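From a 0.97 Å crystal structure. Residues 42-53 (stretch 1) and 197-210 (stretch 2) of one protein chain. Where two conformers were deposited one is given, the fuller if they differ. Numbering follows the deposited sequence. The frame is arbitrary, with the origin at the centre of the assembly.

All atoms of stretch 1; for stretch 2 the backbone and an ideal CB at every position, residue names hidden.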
ATOM      1  N   ALA A  42      -1.805  -2.749 -17.309  1.00 10.23           N
ATOM      2  CA  ALA A  42      -1.675  -3.020 -15.884  1.00 10.00           C
ATOM      3  C   ALA A  42      -0.520  -3.999 -15.729  1.00  9.65           C
ATOM      4  O   ALA A  42      -0.053  -4.583 -16.703  1.00 10.58           O
ATOM      5  CB  ALA A  42      -2.962  -3.627 -15.323  1.00 10.40           C
ATOM      6  N   VAL A  43      -0.050  -4.172 -14.503  1.00  9.30           N
ATOM      7  CA  VAL A  43       0.909  -5.231 -14.198  1.00  9.17           C
ATOM      8  C   VAL A  43       0.232  -6.235 -13.279  1.00  8.87           C
ATOM      9  O   VAL A  43      -0.359  -5.866 -12.261  1.00  8.75           O
ATOM     10  CB  VAL A  43       2.252  -4.700 -13.670  1.00  9.84           C
ATOM     11  CG1 VAL A  43       2.125  -4.106 -12.279  1.00 10.00           C
ATOM     12  CG2 VAL A  43       3.311  -5.820 -13.690  1.00 10.42           C
ATOM     13  N   LYS A  44       0.269  -7.492 -13.676  1.00  8.95           N
ATOM     14  CA  LYS A  44      -0.357  -8.588 -12.956  1.00  9.36           C
ATOM     15  C   LYS A  44       0.692  -9.259 -12.086  1.00  8.96           C
ATOM     16  O   LYS A  44       1.723  -9.725 -12.586  1.00  9.66           O
ATOM     17  CB  LYS A  44      -0.932  -9.578 -13.960  1.00 11.03           C
ATOM     18  CG  LYS A  44      -1.543 -10.833 -13.362  1.00 13.53           C
ATOM     19  CD  LYS A  44      -2.169 -11.688 -14.472  1.00 16.28           C
ATOM     20  CE  LYS A  44      -2.540 -13.087 -14.011  1.00 18.14           C
ATOM     21  NZ  LYS A  44      -3.040 -13.929 -15.135  1.00 19.54           N
ATOM     22  N   LEU A  45       0.418  -9.307 -10.791  1.00  8.85           N
ATOM     23  CA  LEU A  45       1.341  -9.827  -9.795  1.00  9.38           C
ATOM     24  C   LEU A  45       0.794 -11.138  -9.254  1.00  9.88           C
ATOM     25  O   LEU A  45      -0.329 -11.202  -8.737  1.00  9.88           O
ATOM     26  CB  LEU A  45       1.535  -8.815  -8.667  1.00  9.66           C
ATOM     27  CG  LEU A  45       1.974  -7.418  -9.144  1.00 11.43           C
ATOM     28  CD1 LEU A  45       2.060  -6.478  -7.959  1.00 11.97           C
ATOM     29  CD2 LEU A  45       3.278  -7.434  -9.878  1.00 12.40           C
ATOM     30  N   THR A  46       1.600 -12.181  -9.394  1.00 10.59           N
ATOM     31  CA  THR A  46       1.272 -13.521  -8.957  1.00 12.02           C
ATOM     32  C   THR A  46       2.526 -14.163  -8.379  1.00 12.29           C
ATOM     33  O   THR A  46       3.630 -13.616  -8.455  1.00 12.60           O
ATOM     34  CB  THR A  46       0.794 -14.403 -10.128  1.00 13.53           C
ATOM     35  OG1 THR A  46       1.825 -14.498 -11.125  1.00 14.02           O
ATOM     36  CG2 THR A  46      -0.486 -13.855 -10.744  1.00 14.38           C
ATOM     37  N   LYS A  47       2.346 -15.349  -7.811  1.00 13.61           N
ATOM     38  CA  LYS A  47       3.468 -16.175  -7.381  0.50 14.54           C
ATOM     39  C   LYS A  47       3.012 -17.629  -7.368  1.00 15.58           C
ATOM     40  O   LYS A  47       1.823 -17.930  -7.487  1.00 16.41           O
ATOM     41  CB  LYS A  47       4.039 -15.713  -6.029  0.50 14.80           C
ATOM     42  CG  LYS A  47       3.026 -15.482  -4.902  0.50 14.61           C
ATOM     43  CD  LYS A  47       2.608 -16.786  -4.232  0.50 14.46           C
ATOM     44  CE  LYS A  47       1.586 -16.552  -3.121  0.50 14.02           C
ATOM     45  NZ  LYS A  47       2.190 -16.053  -1.869  0.50 13.95           N
ATOM     46  N   GLU A  48       3.973 -18.529  -7.219  1.00 17.81           N
ATOM     47  CA  GLU A  48       3.660 -19.943  -7.052  1.00 20.39           C
ATOM     48  C   GLU A  48       3.330 -20.187  -5.581  1.00 20.05           C
ATOM     49  O   GLU A  48       4.169 -19.954  -4.708  1.00 19.00           O
ATOM     50  CB  GLU A  48       4.846 -20.803  -7.481  1.00 23.57           C
ATOM     51  CG  GLU A  48       5.176 -20.739  -8.968  1.00 26.90           C
ATOM     52  CD  GLU A  48       4.050 -21.251  -9.850  1.00 29.70           C
ATOM     53  OE1 GLU A  48       3.187 -22.002  -9.347  1.00 30.74           O
ATOM     54  OE2 GLU A  48       4.028 -20.900 -11.050  1.00 30.85           O
ATOM     55  N   ALA A  49       2.112 -20.647  -5.302  1.00 21.07           N
ATOM     56  CA  ALA A  49       1.700 -20.855  -3.919  1.00 21.81           C
ATOM     57  C   ALA A  49       2.675 -21.781  -3.204  1.00 21.69           C
ATOM     58  O   ALA A  49       3.103 -22.800  -3.746  1.00 21.50           O
ATOM     59  CB  ALA A  49       0.293 -21.449  -3.870  1.00 22.54           C
ATOM     60  N   GLY A  50       3.018 -21.426  -1.968  1.00 22.14           N
ATOM     61  CA  GLY A  50       4.046 -22.119  -1.231  1.00 22.72           C
ATOM     62  C   GLY A  50       5.439 -21.559  -1.420  1.00 23.31           C
ATOM     63  O   GLY A  50       6.296 -21.765  -0.553  1.00 24.40           O
ATOM     64  N   LYS A  51       5.693 -20.861  -2.524  1.00 22.82           N
ATOM     65  CA  LYS A  51       6.973 -20.207  -2.751  1.00 22.44           C
ATOM     66  C   LYS A  51       6.936 -18.791  -2.178  1.00 19.42           C
ATOM     67  O   LYS A  51       5.926 -18.335  -1.643  1.00 20.43           O
ATOM     68  CB  LYS A  51       7.336 -20.257  -4.233  1.00 24.95           C
ATOM     69  CG  LYS A  51       7.433 -21.691  -4.741  1.00 27.23           C
ATOM     70  CD  LYS A  51       8.083 -21.811  -6.110  1.00 29.23           C
ATOM     71  CE  LYS A  51       8.129 -23.274  -6.543  1.00 30.47           C
ATOM     72  NZ  LYS A  51       8.512 -23.454  -7.973  1.00 31.32           N
ATOM     73  N   SER A  52       8.063 -18.090  -2.294  0.50 18.12           N
ATOM     74  CA  SER A  52       8.211 -16.804  -1.628  0.50 16.89           C
ATOM     75  C   SER A  52       7.106 -15.834  -2.032  0.50 15.16           C
ATOM     76  O   SER A  52       6.695 -15.769  -3.193  0.50 15.17           O
ATOM     77  CB  SER A  52       9.574 -16.191  -1.964  0.50 17.68           C
ATOM     78  OG  SER A  52      10.621 -16.824  -1.245  0.50 18.23           O
ATOM     79  N   SER A  53       6.614 -15.101  -1.042  1.00 13.22           N
ATOM     80  CA  SER A  53       5.789 -13.928  -1.284  0.63 11.94           C
ATOM     81  C   SER A  53       6.514 -12.960  -2.205  1.00 11.53           C
ATOM     82  O   SER A  53       7.742 -12.846  -2.170  1.00 13.13           O
ATOM     83  CB  SER A  53       5.543 -13.303   0.093  0.63 12.62           C
ATOM     84  OG  SER A  53       4.950 -12.041   0.023  0.63 12.83           O
ATOM     85  N   UNK A 197       3.736  -5.942  -0.887  1.00  7.00           N
ATOM     86  CA  UNK A 197       3.933  -7.389  -0.838  1.00  6.85           C
ATOM     87  C   UNK A 197       2.611  -8.108  -0.673  1.00  6.52           C
ATOM     88  O   UNK A 197       1.684  -7.560  -0.092  1.00  6.82           O
ATOM     89  CB  UNK A 197       4.881  -7.767   0.302  1.00  6.85           C
ATOM     90  N   UNK A 198       2.543  -9.355  -1.133  1.00  6.76           N
ATOM     91  CA  UNK A 198       1.380 -10.187  -0.819  1.00  6.92           C
ATOM     92  C   UNK A 198       1.531 -10.968   0.490  1.00  7.14           C
ATOM     93  O   UNK A 198       0.675 -11.805   0.778  1.00  8.17           O
ATOM     94  CB  UNK A 198       1.126 -11.166  -1.967  1.00  6.92           C
ATOM     95  N   UNK A 199       2.557 -10.659   1.294  1.00  7.21           N
ATOM     96  CA  UNK A 199       2.613 -10.974   2.721  1.00  8.54           C
ATOM     97  C   UNK A 199       3.046 -12.408   3.009  1.00  8.73           C
ATOM     98  O   UNK A 199       3.997 -12.645   3.765  1.00 10.78           O
ATOM     99  CB  UNK A 199       1.244 -10.723   3.356  1.00  8.54           C
ATOM    100  N   UNK A 200       2.322 -13.371   2.457  1.00  8.19           N
ATOM    101  CA  UNK A 200       2.397 -14.761   2.858  1.00  8.19           C
ATOM    102  C   UNK A 200       2.830 -15.634   1.693  1.00  8.84           C
ATOM    103  O   UNK A 200       2.602 -15.304   0.525  1.00  9.35           O
ATOM    104  CB  UNK A 200       1.049 -15.234   3.407  1.00  8.19           C
ATOM    105  N   UNK A 201       3.461 -16.769   2.020  1.00  9.93           N
ATOM    106  CA  UNK A 201       3.747 -17.767   0.990  1.00 11.56           C
ATOM    107  C   UNK A 201       2.492 -18.511   0.548  1.00 11.38           C
ATOM    108  O   UNK A 201       2.472 -19.091  -0.546  1.00 12.97           O
ATOM    109  CB  UNK A 201       4.786 -18.767   1.502  1.00 11.56           C
ATOM    110  N   UNK A 202       1.459 -18.526   1.381  1.00 10.33           N
ATOM    111  CA  UNK A 202       0.211 -19.166   1.029  1.00 10.01           C
ATOM    112  C   UNK A 202      -0.489 -18.425  -0.095  1.00  9.54           C
ATOM    113  O   UNK A 202      -0.132 -17.309  -0.475  1.00  9.04           O
ATOM    114  CB  UNK A 202      -0.703 -19.258   2.253  1.00 10.01           C
ATOM    115  N   UNK A 203      -1.496 -19.070  -0.673  1.00  9.83           N
ATOM    116  CA  UNK A 203      -2.195 -18.455  -1.790  1.00  9.60           C
ATOM    117  C   UNK A 203      -2.809 -17.118  -1.387  1.00  8.46           C
ATOM    118  O   UNK A 203      -3.456 -16.997  -0.339  1.00  8.78           O
ATOM    119  CB  UNK A 203      -3.279 -19.396  -2.320  1.00  9.60           C
ATOM    120  N   UNK A 204      -2.647 -16.143  -2.275  1.00  7.83           N
ATOM    121  CA  UNK A 204      -3.235 -14.812  -2.185  1.00  7.83           C
ATOM    122  C   UNK A 204      -3.953 -14.524  -3.502  1.00  7.64           C
ATOM    123  O   UNK A 204      -3.777 -15.228  -4.501  1.00  8.13           O
ATOM    124  CB  UNK A 204      -2.173 -13.751  -1.888  1.00  7.83           C
ATOM    125  N   UNK A 205      -4.765 -13.470  -3.531  1.00  7.52           N
ATOM    126  CA  UNK A 205      -5.444 -13.121  -4.772  1.00  7.73           C
ATOM    127  C   UNK A 205      -4.438 -12.595  -5.794  1.00  7.89           C
ATOM    128  O   UNK A 205      -3.657 -11.692  -5.473  1.00  9.26           O
ATOM    129  CB  UNK A 205      -6.538 -12.083  -4.514  1.00  7.73           C
ATOM    130  N   UNK A 206      -4.479 -13.054  -7.045  1.00  7.84           N
ATOM    131  CA  UNK A 206      -3.772 -12.318  -8.099  1.00  8.73           C
ATOM    132  C   UNK A 206      -4.274 -10.880  -8.112  1.00  8.34           C
ATOM    133  O   UNK A 206      -5.462 -10.622  -7.897  1.00  8.59           O
ATOM    134  CB  UNK A 206      -3.972 -12.976  -9.466  1.00  8.73           C
ATOM    135  N   UNK A 207      -3.370  -9.932  -8.356  1.00  8.13           N
ATOM    136  CA  UNK A 207      -3.732  -8.517  -8.355  1.00  8.09           C
ATOM    137  C   UNK A 207      -3.133  -7.830  -9.572  1.00  7.67           C
ATOM    138  O   UNK A 207      -1.993  -8.107  -9.965  1.00  8.58           O
ATOM    139  CB  UNK A 207      -3.262  -7.834  -7.069  1.00  8.09           C
ATOM    140  N   UNK A 208      -3.911  -6.923 -10.154  1.00  7.70           N
ATOM    141  CA  UNK A 208      -3.460  -6.051 -11.226  1.00  8.20           C
ATOM    142  C   UNK A 208      -3.230  -4.667 -10.637  1.00  7.86           C
ATOM    143  O   UNK A 208      -4.103  -4.119  -9.955  1.00  8.92           O
ATOM    144  CB  UNK A 208      -4.470  -6.006 -12.375  1.00  8.20           C
ATOM    145  N   UNK A 209      -2.063  -4.103 -10.901  1.00  7.68           N
ATOM    146  CA  UNK A 209      -1.709  -2.767 -10.439  1.00  7.90           C
ATOM    147  C   UNK A 209      -1.657  -1.834 -11.638  1.00  8.14           C
ATOM    148  O   UNK A 209      -0.951  -2.104 -12.616  1.00  8.98           O
ATOM    149  CB  UNK A 209      -0.373  -2.774  -9.693  1.00  7.90           C
ATOM    150  N   UNK A 210      -2.393  -0.735 -11.558  1.00  7.69           N
ATOM    151  CA  UNK A 210      -2.337   0.339 -12.544  1.00  8.44           C
ATOM    152  C   UNK A 210      -1.219   1.318 -12.196  1.00  8.33           C
ATOM    153  O   UNK A 210      -0.407   1.678 -13.053  1.00  9.14           O
ATOM    154  CB  UNK A 210      -3.680   1.068 -12.624  1.00  8.44           C
TER

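Position 197 has an extended backbone, and its CB, directed sideways, lies 4.3 Å from Ser53 OG. A small polar group would suit as well as an aliphatic one; the residue is Thr197, whose OG1 comes within 2.9 Å of Ser53 OG.

At 198 the CB points toward stretch 1, 4.4 Å from Ser53 OG and 5.0 Å from Lys47 NZ. A hydroxyl and an ammonium group together favour a short acceptor, Asp or Asn, with charge favouring the acid. Asp198 serves both: Ser53 OG donates to OD1 (2.7 Å), and Lys47 NZ forms a salt bridge with OD2 (3.0 Å).

Position 199, with positive phi (82°) and CB directed away, might suggest Gly or Asn, yet it is Ile199. The CB of 200 also points away, leaving the choice wide; the residue is Thr200.

The CB of 201 points sideways, 3.4 Å from Lys51 O and 3.9 Å from Gly50 O. Carbonyls beside open space invite a long donor, Lys, Arg or Gln. Arg201 lays its CG 3.3 Å from Lys51 O and donates from NH1 to Gly50 O (3.0 Å), while its own carbonyl O accepts from Gly50 N (2.8 Å). Ser52 OG lies over one face of the guanidinium.

At 202 stretch 1 leaves room for a CB. Gly202 contributes its O to Lys47 NZ (3.0 Å).

Position 203 has its CB 4.4 Å from Ala49 CB, suiting a small apolar residue; Ala203 makes that modest contact. The CB of 204, 4.8 Å from Lys47 CE, would accept many polar or aliphatic groups; Thr204 donates from OG1 to Asp198 OD2 (2.7 Å), bracing the acid that holds Lys47. Position 205 meets nothing of stretch 1; it is Tyr205.

At 206, phi of -56° permits proline, and the CB lies 3.8 Å from Thr46 CG2; Pro206 packs there.

Positions 207 to 209 pair antiparallel with Val43 to Leu45. The CB at 207 shares a face with Leu45, favouring Val or Ile: Val207 CG1 meets Leu45 CB at 4.0 Å. At 208 the CB is 4.1 Å from Ala42 CB, beside the Lys44 stem, so an aliphatic fits; Leu208 CD1 reaches Lys44 CG (3.9 Å). The CB of 209 lies 3.8 Å from Val43 CG1, and a branched aliphatic suits. Ile209 CG1 also packs on Leu45 CD1 (3.7 Å).

Position 210 points away where the chain turns; Asp210 bonds elsewhere in the structure.

Stretch 2 197-210: TDITRGATYPVLID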
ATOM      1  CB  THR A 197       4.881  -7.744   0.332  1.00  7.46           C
ATOM      2  OG1 THR A 197       5.052  -9.159   0.412  1.00  7.90           O
ATOM      3  CG2 THR A 197       4.351  -7.249   1.673  1.00  8.61           C
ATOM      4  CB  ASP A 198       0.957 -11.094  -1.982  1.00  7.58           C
ATOM      5  CG  ASP A 198       1.879 -12.273  -2.203  1.00  8.11           C
ATOM      6  OD1 ASP A 198       3.076 -12.158  -1.894  1.00  9.22           O
ATOM      7  OD2 ASP A 198       1.380 -13.328  -2.692  1.00  8.76           O
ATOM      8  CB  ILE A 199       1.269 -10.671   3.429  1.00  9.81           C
ATOM      9  CG1 ILE A 199       0.807  -9.225   3.195  1.00 10.43           C
ATOM     10  CG2 ILE A 199       1.386 -10.963   4.924  1.00 11.54           C
ATOM     11  CD1 ILE A 199      -0.639  -8.976   3.618  1.00 11.64           C
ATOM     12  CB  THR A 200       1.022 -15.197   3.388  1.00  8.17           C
ATOM     13  OG1 THR A 200       1.071 -16.567   3.774  1.00  8.37           O
ATOM     14  CG2 THR A 200      -0.095 -15.040   2.349  1.00  8.25           C
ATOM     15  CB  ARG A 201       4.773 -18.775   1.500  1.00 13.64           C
ATOM     16  CG  ARG A 201       6.157 -18.199   1.676  1.00 16.54           C
ATOM     17  CD  ARG A 201       7.067 -19.199   2.370  1.00 19.52           C
ATOM     18  NE  ARG A 201       8.469 -18.868   2.178  1.00 21.93           N
ATOM     19  CZ  ARG A 201       9.230 -19.362   1.204  1.00 23.83           C
ATOM     20  NH1 ARG A 201       8.728 -20.223   0.328  1.00 24.51           N
ATOM     21  NH2 ARG A 201      10.500 -18.997   1.115  1.00 25.00           N
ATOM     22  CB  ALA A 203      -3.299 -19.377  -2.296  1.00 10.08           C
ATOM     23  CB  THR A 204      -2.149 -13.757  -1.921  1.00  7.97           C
ATOM     24  OG1 THR A 204      -1.236 -13.767  -3.025  1.00  9.20           O
ATOM     25  CG2 THR A 204      -1.431 -14.044  -0.610  1.00  7.75           C
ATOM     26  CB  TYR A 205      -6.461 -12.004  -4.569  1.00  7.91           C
ATOM     27  CG  TYR A 205      -7.670 -12.330  -3.734  1.00  7.81           C
ATOM     28  CD1 TYR A 205      -8.786 -12.922  -4.292  1.00  8.04           C
ATOM     29  CD2 TYR A 205      -7.720 -11.989  -2.380  1.00  7.90           C
ATOM     30  CE1 TYR A 205      -9.902 -13.185  -3.537  1.00  8.06           C
ATOM     31  CE2 TYR A 205      -8.840 -12.253  -1.618  1.00  7.87           C
ATOM     32  CZ  TYR A 205      -9.931 -12.857  -2.209  1.00  7.96           C
ATOM     33  OH  TYR A 205     -11.076 -13.144  -1.494  1.00  8.35           O
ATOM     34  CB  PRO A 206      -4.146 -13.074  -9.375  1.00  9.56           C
ATOM     35  CG  PRO A 206      -4.510 -14.447  -8.891  1.00  9.79           C
ATOM     36  CD  PRO A 206      -5.206 -14.215  -7.585  1.00  8.86           C
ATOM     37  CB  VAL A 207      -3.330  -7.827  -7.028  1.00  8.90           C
ATOM     38  CG1 VAL A 207      -1.824  -7.745  -6.844  1.00  9.98           C
ATOM     39  CG2 VAL A 207      -3.963  -6.430  -6.900  1.00  9.12           C
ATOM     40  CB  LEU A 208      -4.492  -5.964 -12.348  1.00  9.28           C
ATOM     41  CG  LEU A 208      -4.408  -7.045 -13.423  1.00 12.85           C
ATOM     42  CD1 LEU A 208      -4.614  -8.411 -12.853  1.00 14.34           C
ATOM     43  CD2 LEU A 208      -5.422  -6.746 -14.513  1.00 13.67           C
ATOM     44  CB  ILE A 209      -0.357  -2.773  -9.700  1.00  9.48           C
ATOM     45  CG1 ILE A 209      -0.360  -3.736  -8.529  1.00 11.25           C
ATOM     46  CG2 ILE A 209       0.028  -1.348  -9.299  1.00  9.49           C
ATOM     47  CD1 ILE A 209      -1.272  -3.364  -7.458  1.00 12.95           C
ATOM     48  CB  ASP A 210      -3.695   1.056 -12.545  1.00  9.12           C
ATOM     49  CG  ASP A 210      -3.922   1.906 -13.768  1.00 11.03           C
ATOM     50  OD1 ASP A 210      -3.526   1.482 -14.873  1.00 11.95           O
ATOM     51  OD2 ASP A 210      -4.588   2.962 -13.648  1.00 11.36           O
TER
HETATM   52  O   HOH W   1      -0.464 -12.318  -6.049  1.00 19.41           O
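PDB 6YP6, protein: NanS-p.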